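Long-range contacts in 5' nucleotidase family protein (Staphylococcus aureus subsp. aureus, PDB 4Q7F), which belongs to the 5'-nucleotidase family, joining a metal-binding calcineurin-like phosphoesterase domain to a C-terminal domain, with the ligand 3D1 bound in its pocket: residues F386-K391 with V474-A479; F390-V395 with K495-E500; S183-L188 with G229-E234. All coordinates share one frame; numbering follows the deposited sequence.

Interaction 1: residues F386-K391 with V474-A479. With 3D1 ((2R,3S,5R)-5-(6-amino-9H-purin-9-yl)-tetrahydro-2-(hydroxymethyl)furan-3-ol), chain D.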
loop_
_atom_site.group_PDB
_atom_site.type_symbol
_atom_site.label_atom_id
_atom_site.label_comp_id
_atom_site.label_asym_id
_atom_site.label_seq_id
_atom_site.Cartn_x
_atom_site.Cartn_y
_atom_site.Cartn_z
ATOM N N PHE A 386 -0.187 8.271 -5.084
ATOM C CA PHE A 386 -1.191 7.276 -5.441
ATOM C C PHE A 386 -1.953 7.691 -6.687
ATOM O O PHE A 386 -2.114 8.889 -6.950
ATOM C CB PHE A 386 -2.147 7.044 -4.279
ATOM C CG PHE A 386 -1.492 6.425 -3.086
ATOM C CD1 PHE A 386 -1.122 5.079 -3.101
ATOM C CD2 PHE A 386 -1.251 7.167 -1.947
ATOM C CE1 PHE A 386 -0.511 4.501 -2.004
ATOM C CE2 PHE A 386 -0.653 6.590 -0.843
ATOM C CZ PHE A 386 -0.283 5.262 -0.868
ATOM N N PRO A 387 -2.465 6.711 -7.449
ATOM C CA PRO A 387 -3.251 7.078 -8.624
ATOM C C PRO A 387 -4.749 7.284 -8.282
ATOM O O PRO A 387 -5.634 6.631 -8.837
ATOM C CB PRO A 387 -3.001 5.910 -9.572
ATOM C CG PRO A 387 -2.769 4.730 -8.674
ATOM C CD PRO A 387 -2.246 5.252 -7.365
ATOM N N ASN A 388 -5.020 8.209 -7.372
ATOM C CA ASN A 388 -6.380 8.527 -6.966
ATOM C C ASN A 388 -7.051 9.575 -7.853
ATOM O O ASN A 388 -6.407 10.536 -8.284
ATOM C CB ASN A 388 -6.407 9.181 -5.604
ATOM C CG ASN A 388 -5.828 8.333 -4.499
ATOM O OD1 ASN A 388 -5.250 8.880 -3.541
ATOM N ND2 ASN A 388 -5.979 7.039 -4.591
ATOM N N THR A 389 -8.353 9.395 -8.073
ATOM C CA THR A 389 -9.164 10.372 -8.771
ATOM C C THR A 389 -9.983 10.972 -7.630
ATOM O O THR A 389 -9.765 10.624 -6.457
ATOM C CB THR A 389 -10.040 9.749 -9.846
ATOM O OG1 THR A 389 -10.817 8.720 -9.245
ATOM C CG2 THR A 389 -9.176 9.134 -10.971
ATOM N N PHE A 390 -10.921 11.853 -7.945
ATOM C CA PHE A 390 -11.697 12.513 -6.884
ATOM C C PHE A 390 -13.202 12.458 -7.057
ATOM O O PHE A 390 -13.734 12.264 -8.146
ATOM C CB PHE A 390 -11.196 13.943 -6.749
ATOM C CG PHE A 390 -9.723 14.016 -6.519
ATOM C CD1 PHE A 390 -8.839 14.005 -7.596
ATOM C CD2 PHE A 390 -9.204 13.977 -5.223
ATOM C CE1 PHE A 390 -7.468 14.019 -7.380
ATOM C CE2 PHE A 390 -7.834 13.984 -5.001
ATOM C CZ PHE A 390 -6.972 14.014 -6.075
ATOM N N LYS A 391 -13.905 12.648 -5.945
ATOM C CA LYS A 391 -15.326 12.639 -5.972
ATOM C C LYS A 391 -15.876 13.711 -5.055
ATOM O O LYS A 391 -15.354 13.924 -3.940
ATOM C CB LYS A 391 -15.872 11.266 -5.590
ATOM C CG LYS A 391 -15.796 10.243 -6.725
ATOM C CD LYS A 391 -16.447 8.934 -6.333
ATOM C CE LYS A 391 -16.665 8.038 -7.540
ATOM N NZ LYS A 391 -15.382 7.740 -8.257
ATOM N N VAL A 474 -13.373 14.590 -1.993
ATOM C CA VAL A 474 -12.495 13.619 -1.374
ATOM C C VAL A 474 -11.867 12.778 -2.480
ATOM O O VAL A 474 -12.322 12.803 -3.637
ATOM C CB VAL A 474 -13.233 12.715 -0.374
ATOM C CG1 VAL A 474 -14.021 13.575 0.610
ATOM C CG2 VAL A 474 -14.165 11.739 -1.088
ATOM N N ASN A 475 -10.799 12.050 -2.159
ATOM C CA ASN A 475 -10.214 11.156 -3.196
ATOM C C ASN A 475 -11.011 9.848 -3.306
ATOM O O ASN A 475 -11.833 9.551 -2.427
ATOM C CB ASN A 475 -8.733 10.938 -2.975
ATOM C CG ASN A 475 -8.413 10.173 -1.698
ATOM O OD1 ASN A 475 -9.041 9.181 -1.366
ATOM N ND2 ASN A 475 -7.366 10.585 -1.042
ATOM N N ASN A 476 -10.778 9.063 -4.355
ATOM C CA ASN A 476 -11.574 7.846 -4.554
ATOM C C ASN A 476 -11.394 6.815 -3.447
ATOM O O ASN A 476 -12.322 6.039 -3.155
ATOM C CB ASN A 476 -11.298 7.199 -5.898
ATOM C CG ASN A 476 -9.923 6.619 -5.987
ATOM O OD1 ASN A 476 -8.938 7.344 -6.054
ATOM N ND2 ASN A 476 -9.845 5.304 -6.011
ATOM N N TYR A 477 -10.217 6.830 -2.830
ATOM C CA TYR A 477 -9.895 5.918 -1.720
ATOM C C TYR A 477 -10.846 6.234 -0.587
ATOM O O TYR A 477 -11.532 5.354 -0.067
ATOM C CB TYR A 477 -8.434 6.139 -1.277
ATOM C CG TYR A 477 -7.904 5.229 -0.204
ATOM C CD1 TYR A 477 -7.419 3.963 -0.526
ATOM C CD2 TYR A 477 -7.820 5.654 1.114
ATOM C CE1 TYR A 477 -6.912 3.124 0.440
ATOM C CE2 TYR A 477 -7.300 4.828 2.104
ATOM C CZ TYR A 477 -6.843 3.563 1.752
ATOM O OH TYR A 477 -6.310 2.736 2.699
ATOM N N ARG A 478 -10.882 7.505 -0.200
ATOM C CA ARG A 478 -11.808 7.931 0.841
ATOM C C ARG A 478 -13.282 7.672 0.488
ATOM O O ARG A 478 -14.044 7.262 1.356
ATOM C CB ARG A 478 -11.626 9.402 1.136
ATOM C CG ARG A 478 -10.378 9.710 1.901
ATOM C CD ARG A 478 -10.494 9.340 3.370
ATOM N NE ARG A 478 -9.288 9.800 4.039
ATOM C CZ ARG A 478 -8.195 9.078 4.263
ATOM N NH1 ARG A 478 -8.112 7.782 3.936
ATOM N NH2 ARG A 478 -7.168 9.670 4.834
ATOM N N ALA A 479 -13.673 7.920 -0.770
ATOM C CA ALA A 479 -15.048 7.747 -1.229
ATOM C C ALA A 479 -15.646 6.369 -0.951
ATOM O O ALA A 479 -16.854 6.268 -0.681
ATOM C CB ALA A 479 -15.181 8.104 -2.712
HETATM O "O5'" 3D1 D . -4.520 -0.675 3.922
HETATM C "C5'" 3D1 D . -4.547 0.443 3.041
HETATM C "C4'" 3D1 D . -3.740 0.156 1.786
HETATM O "O4'" 3D1 D . -4.042 1.194 0.865
HETATM C "C1'" 3D1 D . -2.916 2.047 0.638
HETATM N N9 3D1 D . -3.371 3.464 0.620
HETATM C C4 3D1 D . -3.848 4.030 -0.481
HETATM N N3 3D1 D . -4.047 3.590 -1.744
HETATM C C2 3D1 D . -4.561 4.411 -2.678
HETATM N N1 3D1 D . -4.916 5.698 -2.414
HETATM C C6 3D1 D . -4.769 6.258 -1.192
HETATM N N6 3D1 D . -5.141 7.549 -0.970
HETATM C C5 3D1 D . -4.218 5.407 -0.114
HETATM N N7 3D1 D . -3.913 5.550 1.192
HETATM C C8 3D1 D . -3.413 4.368 1.635
HETATM C "C2'" 3D1 D . -1.874 1.680 1.685
HETATM C "C3'" 3D1 D . -2.226 0.226 1.942
HETATM O "O3'" 3D1 D . -1.587 -0.584 0.932
HETATM O O HOH W 1 -6.973 4.443 -6.218
#
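Asn476 keeps CG between its backbone N and carbonyl carbon (chi1 69°), and Asn388 holds CG anti to its carbonyl carbon (chi1 -60°), which brings each CG to the contact. The two amide side chains cross at about a right angle. Asn476 starts helix 476-479, while Asn388 sits in the loop that runs into strand 390-396. Thr389, next after Asn388, is gripped at both backbone polar atoms: Thr389 N donates to Asn476 OD1 at 2.9 Å, the donor standing above the carbonyl plane, and Asn476 N returns a hydrogen bond to Thr389 O (2.8 Å). Asn388 ND2 adds a weak bond to the same Asn476 OD1, and one water accepts from the ND2 atoms of both asparagines.

The amide of Asn388 also reads the base of 3D1 at two points. ND2 gives a nearly straight bond to N1 of 3D1 (2.8 Å, 168°), and OD1 of Asn388 accepts from N6 of 3D1 at 2.9 Å, with Tyr384 OH as a second partner. The base lies between two rings: Tyr477 brings one face so that C5 of 3D1 stands 3.4 Å above the ring centre, and Phe386 meets the other side offset toward its rim.

Behind the pocket, Lys391 and Val474 form an antiparallel hydrogen-bonded pair, with Lys391 N to Val474 O at 2.8 Å. Asn475 then ends the strand and N-caps the helix, its OD1 accepting from Arg478 N at 2.7 Å. The paired donor and acceptor of Asn388 match N1 and N6 of 3D1, and the weak bond and water at ND2 probably help keep that amide from flipping, which would make the helix start a second shell behind Asn388.

Interaction 2: residues F390-V395 with K495-E500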
loop_
_atom_site.group_PDB
_atom_site.type_symbol
_atom_site.label_atom_id
_atom_site.label_comp_id
_atom_site.label_asym_id
_atom_site.label_seq_id
_atom_site.Cartn_x
_atom_site.Cartn_y
_atom_site.Cartn_z
ATOM N N PHE A 390 -10.921 11.853 -7.945
ATOM C CA PHE A 390 -11.697 12.513 -6.884
ATOM C C PHE A 390 -13.202 12.458 -7.057
ATOM O O PHE A 390 -13.734 12.264 -8.146
ATOM C CB PHE A 390 -11.196 13.943 -6.749
ATOM C CG PHE A 390 -9.723 14.016 -6.519
ATOM C CD1 PHE A 390 -8.839 14.005 -7.596
ATOM C CD2 PHE A 390 -9.204 13.977 -5.223
ATOM C CE1 PHE A 390 -7.468 14.019 -7.380
ATOM C CE2 PHE A 390 -7.834 13.984 -5.001
ATOM C CZ PHE A 390 -6.972 14.014 -6.075
ATOM N N LYS A 391 -13.905 12.648 -5.945
ATOM C CA LYS A 391 -15.326 12.639 -5.972
ATOM C C LYS A 391 -15.876 13.711 -5.055
ATOM O O LYS A 391 -15.354 13.924 -3.940
ATOM C CB LYS A 391 -15.872 11.266 -5.590
ATOM C CG LYS A 391 -15.796 10.243 -6.725
ATOM C CD LYS A 391 -16.447 8.934 -6.333
ATOM C CE LYS A 391 -16.665 8.038 -7.540
ATOM N NZ LYS A 391 -15.382 7.740 -8.257
ATOM N N VAL A 392 -16.886 14.418 -5.545
ATOM C CA VAL A 392 -17.591 15.399 -4.705
ATOM C C VAL A 392 -18.798 14.667 -4.174
ATOM O O VAL A 392 -19.559 14.096 -4.929
ATOM C CB VAL A 392 -17.991 16.672 -5.438
ATOM C CG1 VAL A 392 -18.692 17.619 -4.462
ATOM C CG2 VAL A 392 -16.764 17.345 -5.998
ATOM N N LEU A 393 -18.922 14.649 -2.855
ATOM C CA LEU A 393 -19.990 13.945 -2.181
ATOM C C LEU A 393 -20.878 14.884 -1.419
ATOM O O LEU A 393 -20.403 15.840 -0.866
ATOM C CB LEU A 393 -19.375 12.977 -1.163
ATOM C CG LEU A 393 -18.421 11.948 -1.766
ATOM C CD1 LEU A 393 -17.956 11.003 -0.651
ATOM C CD2 LEU A 393 -19.102 11.201 -2.884
ATOM N N ALA A 394 -22.165 14.556 -1.369
ATOM C CA ALA A 394 -23.150 15.325 -0.633
ATOM C C ALA A 394 -23.288 14.672 0.724
ATOM O O ALA A 394 -23.647 13.478 0.819
ATOM C CB ALA A 394 -24.470 15.310 -1.375
ATOM N N VAL A 395 -22.979 15.450 1.758
ATOM C CA VAL A 395 -23.014 14.977 3.137
ATOM C C VAL A 395 -23.684 16.004 4.059
ATOM O O VAL A 395 -23.600 17.215 3.838
ATOM C CB VAL A 395 -21.584 14.676 3.668
ATOM C CG1 VAL A 395 -20.906 13.546 2.866
ATOM C CG2 VAL A 395 -20.694 15.919 3.621
ATOM N N LYS A 495 -20.208 14.915 -8.185
ATOM C CA LYS A 495 -19.251 15.067 -9.280
ATOM C C LYS A 495 -18.183 13.966 -9.189
ATOM O O LYS A 495 -17.651 13.653 -8.109
ATOM C CB LYS A 495 -18.642 16.476 -9.229
ATOM C CG LYS A 495 -17.842 16.932 -10.444
ATOM C CD LYS A 495 -17.522 18.421 -10.293
ATOM C CE LYS A 495 -16.490 18.927 -11.293
ATOM N NZ LYS A 495 -16.899 18.776 -12.723
ATOM N N ASP A 496 -17.886 13.382 -10.341
ATOM C CA ASP A 496 -16.909 12.327 -10.476
ATOM C C ASP A 496 -15.767 12.956 -11.269
ATOM O O ASP A 496 -15.885 13.166 -12.484
ATOM C CB ASP A 496 -17.559 11.151 -11.221
ATOM C CG ASP A 496 -16.612 9.980 -11.440
ATOM O OD1 ASP A 496 -15.411 10.100 -11.164
ATOM O OD2 ASP A 496 -17.069 8.926 -11.920
ATOM N N ILE A 497 -14.678 13.297 -10.569
ATOM C CA ILE A 497 -13.548 13.972 -11.189
ATOM C C ILE A 497 -12.469 12.957 -11.576
ATOM O O ILE A 497 -11.665 12.525 -10.740
ATOM C CB ILE A 497 -12.983 15.066 -10.267
ATOM C CG1 ILE A 497 -14.091 16.068 -9.910
ATOM C CG2 ILE A 497 -11.826 15.792 -10.945
ATOM C CD1 ILE A 497 -13.700 17.055 -8.842
ATOM N N GLN A 498 -12.461 12.604 -12.851
ATOM C CA GLN A 498 -11.540 11.607 -13.396
ATOM C C GLN A 498 -10.188 12.180 -13.800
ATOM O O GLN A 498 -9.697 11.963 -14.900
ATOM C CB GLN A 498 -12.190 10.867 -14.575
ATOM C CG GLN A 498 -13.324 9.945 -14.140
ATOM C CD GLN A 498 -12.823 8.760 -13.323
ATOM O OE1 GLN A 498 -11.843 8.129 -13.686
ATOM N NE2 GLN A 498 -13.506 8.450 -12.233
ATOM N N VAL A 499 -9.592 12.918 -12.883
ATOM C CA VAL A 499 -8.262 13.442 -13.069
ATOM C C VAL A 499 -7.530 12.937 -11.833
ATOM O O VAL A 499 -7.987 13.148 -10.712
ATOM C CB VAL A 499 -8.215 14.980 -13.141
ATOM C CG1 VAL A 499 -6.766 15.454 -13.199
ATOM C CG2 VAL A 499 -9.001 15.484 -14.347
ATOM N N GLU A 500 -6.418 12.241 -12.050
ATOM C CA GLU A 500 -5.629 11.698 -10.940
ATOM C C GLU A 500 -4.867 12.811 -10.230
ATOM O O GLU A 500 -4.653 13.892 -10.797
ATOM C CB GLU A 500 -4.736 10.524 -11.414
ATOM C CG GLU A 500 -5.581 9.274 -11.650
ATOM C CD GLU A 500 -4.820 8.095 -12.216
ATOM O OE1 GLU A 500 -3.594 8.121 -12.182
ATOM O OE2 GLU A 500 -5.469 7.142 -12.691
HETATM O O HOH W 2 -13.567 9.753 -9.072
#
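Phe390 meets Ile497 as an antiparallel hydrogen-bonded pair that sets strand 390-396 against the edge strand 493-497. Ile497 O accepts from Phe390 N at 3.0 Å, and Ile497 N donates back to Phe390 O at 2.8 Å. Their side chains share one face of the sheet with only their CB atoms close. The ring of Phe390 runs on past Ile497, its CG anti to the carbonyl carbon (chi1 -55°), and presents its edge to the chain just after the inverse gamma turn centred on Gln498: CD1 of Phe390 lies 3.3 Å from Val499 O, near the ring plane. Leu504 of helix 501-511 and Leu351 of helix 342-355 also touch the Phe390 side chain.

Val392 and Lys495 form the next hydrogen-bonded pair, with Val392 N to Lys495 O at 2.8 Å and a weak return bond. On the face shared with Phe390 and Ile497, Val392 CG2 touches Lys495 CB at 3.8 Å, the two side chains crossing obliquely, and comes near Ile497 CD1.

The opposite face carries Lys391 and Asp496, side by side and pointing the same way. Their NZ to OD1 separation of 3.7 Å makes a long salt bridge, backed by a water that links Lys391 NZ, Asp496 OD1 and Phe390 O. Gln498 NE2 also donates to Asp496 OD1, on its syn side, at 2.7 Å.

The face of Phe390, Val392 and Ile497 is mainly apolar where the strands meet, with the Lys495 chain leading off it, and that of Lys391 and Asp496 is polar and holds a water. Val499 O, buried without a polar partner, faces the C-H edge of Phe390, a weakly positive rim that may partly offset the missing hydrogen bond.

Interaction 3: residues S183-L188 with G229-E234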
loop_
_atom_site.group_PDB
_atom_site.type_symbol
_atom_site.label_atom_id
_atom_site.label_comp_id
_atom_site.label_asym_id
_atom_site.label_seq_id
_atom_site.Cartn_x
_atom_site.Cartn_y
_atom_site.Cartn_z
ATOM N N SER A 183 -13.426 -14.118 2.002
ATOM C CA SER A 183 -12.569 -14.193 3.182
ATOM C C SER A 183 -11.418 -15.188 2.964
ATOM O O SER A 183 -11.661 -16.327 2.559
ATOM C CB SER A 183 -13.390 -14.684 4.367
ATOM O OG SER A 183 -12.543 -15.135 5.407
ATOM N N ALA A 184 -10.187 -14.766 3.249
ATOM C CA ALA A 184 -9.021 -15.635 3.110
ATOM C C ALA A 184 -9.116 -16.769 4.116
ATOM O O ALA A 184 -8.721 -17.889 3.825
ATOM C CB ALA A 184 -7.730 -14.860 3.307
ATOM N N PHE A 185 -9.665 -16.484 5.288
ATOM C CA PHE A 185 -9.844 -17.511 6.305
ATOM C C PHE A 185 -10.777 -18.611 5.812
ATOM O O PHE A 185 -10.491 -19.807 5.980
ATOM C CB PHE A 185 -10.437 -16.904 7.582
ATOM C CG PHE A 185 -10.699 -17.913 8.665
ATOM C CD1 PHE A 185 -11.808 -18.735 8.608
ATOM C CD2 PHE A 185 -9.838 -18.036 9.741
ATOM C CE1 PHE A 185 -12.050 -19.672 9.595
ATOM C CE2 PHE A 185 -10.081 -18.963 10.740
ATOM C CZ PHE A 185 -11.187 -19.784 10.666
ATOM N N GLU A 186 -11.908 -18.209 5.232
ATOM C CA GLU A 186 -12.917 -19.174 4.769
ATOM C C GLU A 186 -12.421 -20.033 3.617
ATOM O O GLU A 186 -12.661 -21.235 3.594
ATOM C CB GLU A 186 -14.211 -18.477 4.362
ATOM C CG GLU A 186 -14.911 -17.760 5.505
ATOM C CD GLU A 186 -16.198 -17.090 5.072
ATOM O OE1 GLU A 186 -16.691 -17.384 3.955
ATOM O OE2 GLU A 186 -16.717 -16.273 5.860
ATOM N N ILE A 187 -11.744 -19.419 2.656
ATOM C CA ILE A 187 -11.226 -20.184 1.521
ATOM C C ILE A 187 -10.137 -21.155 1.995
ATOM O O ILE A 187 -10.071 -22.301 1.535
ATOM C CB ILE A 187 -10.732 -19.264 0.394
ATOM C CG1 ILE A 187 -11.896 -18.434 -0.150
ATOM C CG2 ILE A 187 -10.091 -20.072 -0.724
ATOM C CD1 ILE A 187 -13.102 -19.240 -0.611
ATOM N N LEU A 188 -9.285 -20.702 2.909
ATOM C CA LEU A 188 -8.250 -21.564 3.451
ATOM C C LEU A 188 -8.903 -22.747 4.151
ATOM O O LEU A 188 -8.554 -23.899 3.889
ATOM C CB LEU A 188 -7.337 -20.811 4.434
ATOM C CG LEU A 188 -6.249 -21.663 5.114
ATOM C CD1 LEU A 188 -5.342 -22.316 4.087
ATOM C CD2 LEU A 188 -5.437 -20.799 6.062
ATOM N N GLY A 229 -4.670 -12.944 9.206
ATOM C CA GLY A 229 -3.545 -13.838 9.441
ATOM C C GLY A 229 -3.536 -14.538 10.788
ATOM O O GLY A 229 -3.190 -15.720 10.876
ATOM N N TYR A 230 -3.913 -13.823 11.844
ATOM C CA TYR A 230 -3.912 -14.428 13.167
ATOM C C TYR A 230 -4.974 -15.519 13.267
ATOM O O TYR A 230 -4.687 -16.634 13.713
ATOM C CB TYR A 230 -4.104 -13.398 14.276
ATOM C CG TYR A 230 -3.951 -14.022 15.637
ATOM C CD1 TYR A 230 -5.033 -14.626 16.275
ATOM C CD2 TYR A 230 -2.723 -14.032 16.276
ATOM C CE1 TYR A 230 -4.891 -15.225 17.513
ATOM C CE2 TYR A 230 -2.572 -14.617 17.525
ATOM C CZ TYR A 230 -3.655 -15.216 18.135
ATOM O OH TYR A 230 -3.495 -15.802 19.368
ATOM N N ALA A 231 -6.195 -15.201 12.852
ATOM C CA ALA A 231 -7.288 -16.171 12.891
ATOM C C ALA A 231 -6.919 -17.416 12.074
ATOM O O ALA A 231 -7.276 -18.530 12.438
ATOM C CB ALA A 231 -8.566 -15.552 12.368
HETATM N N MSE A 232 -6.205 -17.216 10.973
HETATM C CA MSE A 232 -5.778 -18.338 10.117
HETATM C C MSE A 232 -4.804 -19.242 10.849
HETATM O O MSE A 232 -4.962 -20.471 10.863
HETATM C CB MSE A 232 -5.201 -17.780 8.824
HETATM C CG MSE A 232 -6.310 -17.292 7.896
HETATM SE SE MSE A 232 -5.603 -15.916 6.655
HETATM C CE MSE A 232 -5.228 -17.170 5.182
ATOM N N LEU A 233 -3.787 -18.657 11.469
ATOM C CA LEU A 233 -2.817 -19.447 12.234
ATOM C C LEU A 233 -3.464 -20.087 13.460
ATOM O O LEU A 233 -3.321 -21.287 13.695
ATOM C CB LEU A 233 -1.631 -18.576 12.663
ATOM C CG LEU A 233 -0.647 -18.193 11.561
ATOM C CD1 LEU A 233 0.232 -17.038 11.999
ATOM C CD2 LEU A 233 0.191 -19.397 11.170
ATOM N N GLU A 234 -4.172 -19.273 14.238
ATOM C CA GLU A 234 -4.847 -19.731 15.437
ATOM C C GLU A 234 -5.689 -20.981 15.160
ATOM O O GLU A 234 -5.702 -21.909 15.960
ATOM C CB GLU A 234 -5.746 -18.614 15.990
ATOM C CG GLU A 234 -6.558 -18.989 17.226
ATOM C CD GLU A 234 -7.566 -17.912 17.631
ATOM O OE1 GLU A 234 -7.739 -17.696 18.843
ATOM O OE2 GLU A 234 -8.181 -17.267 16.752
#
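The ring of Phe185 turns its edge to the backbone of Ala231: CE2 of Phe185 lies 3.3 Å from Ala231 O, and the carbonyl carbon of Ala231 sits in the ring plane. With CG of Phe185 anti to its backbone N (chi1 178°), the ring reaches the second helix and CD2 touches Ala231 CB at 3.8 Å. The other main contact is made by Met232, present as selenomethionine, which enters between Ala184, Phe185 and Leu188. Its CG packs on Phe185 CA, while CE of Met232 lies 3.9 Å from Ala184 CB and 3.7 Å from Leu188 CD2.

The axes of segments 184-188 and 229-234 come within 9.7 Å at 27°, near parallel. Their helices, 184-198 and 229-236, belong to two successive beta-alpha-beta crossovers in the calcineurin-like phosphoesterase domain. The first links strand 155-163 to 201-207, the second links 201-207 to 242-244, and all three strands run parallel. Leu188 and Met232 both rest on Leu162 of the sheet below, and Ala184 and Met232 on Tyr206.

At the helix start, Ser183 is the N-cap, its OG accepting from Glu186 N at 3.1 Å. Glu228, just before the second helix, accepts from the backbone N atoms of Ala184 and Phe185.

How the interactions relate
Interaction 3 comes first along the chain, within the calcineurin-like phosphoesterase range; interactions 1 and 2 follow, both beginning from the chain around 386-395. Both of these use strand 390-396, which lies in a mixed sheet between strands 469-475 and 493-497, so one contact is made on each side of it. Their centres are about 8 Å apart and they share Phe390 and Lys391; Thr389 and Glu500 also pack together where they meet. Interaction 3 lies far off, its centre about 30 Å from that of interaction 1 and about 35 Å from that of interaction 2. Interactions 1 and 2 thus join neighbouring strands of one C-terminal-domain sheet, interaction 1 adding its share of the 3D1 pocket, while interaction 3 packs two helices of the metal-binding domain together.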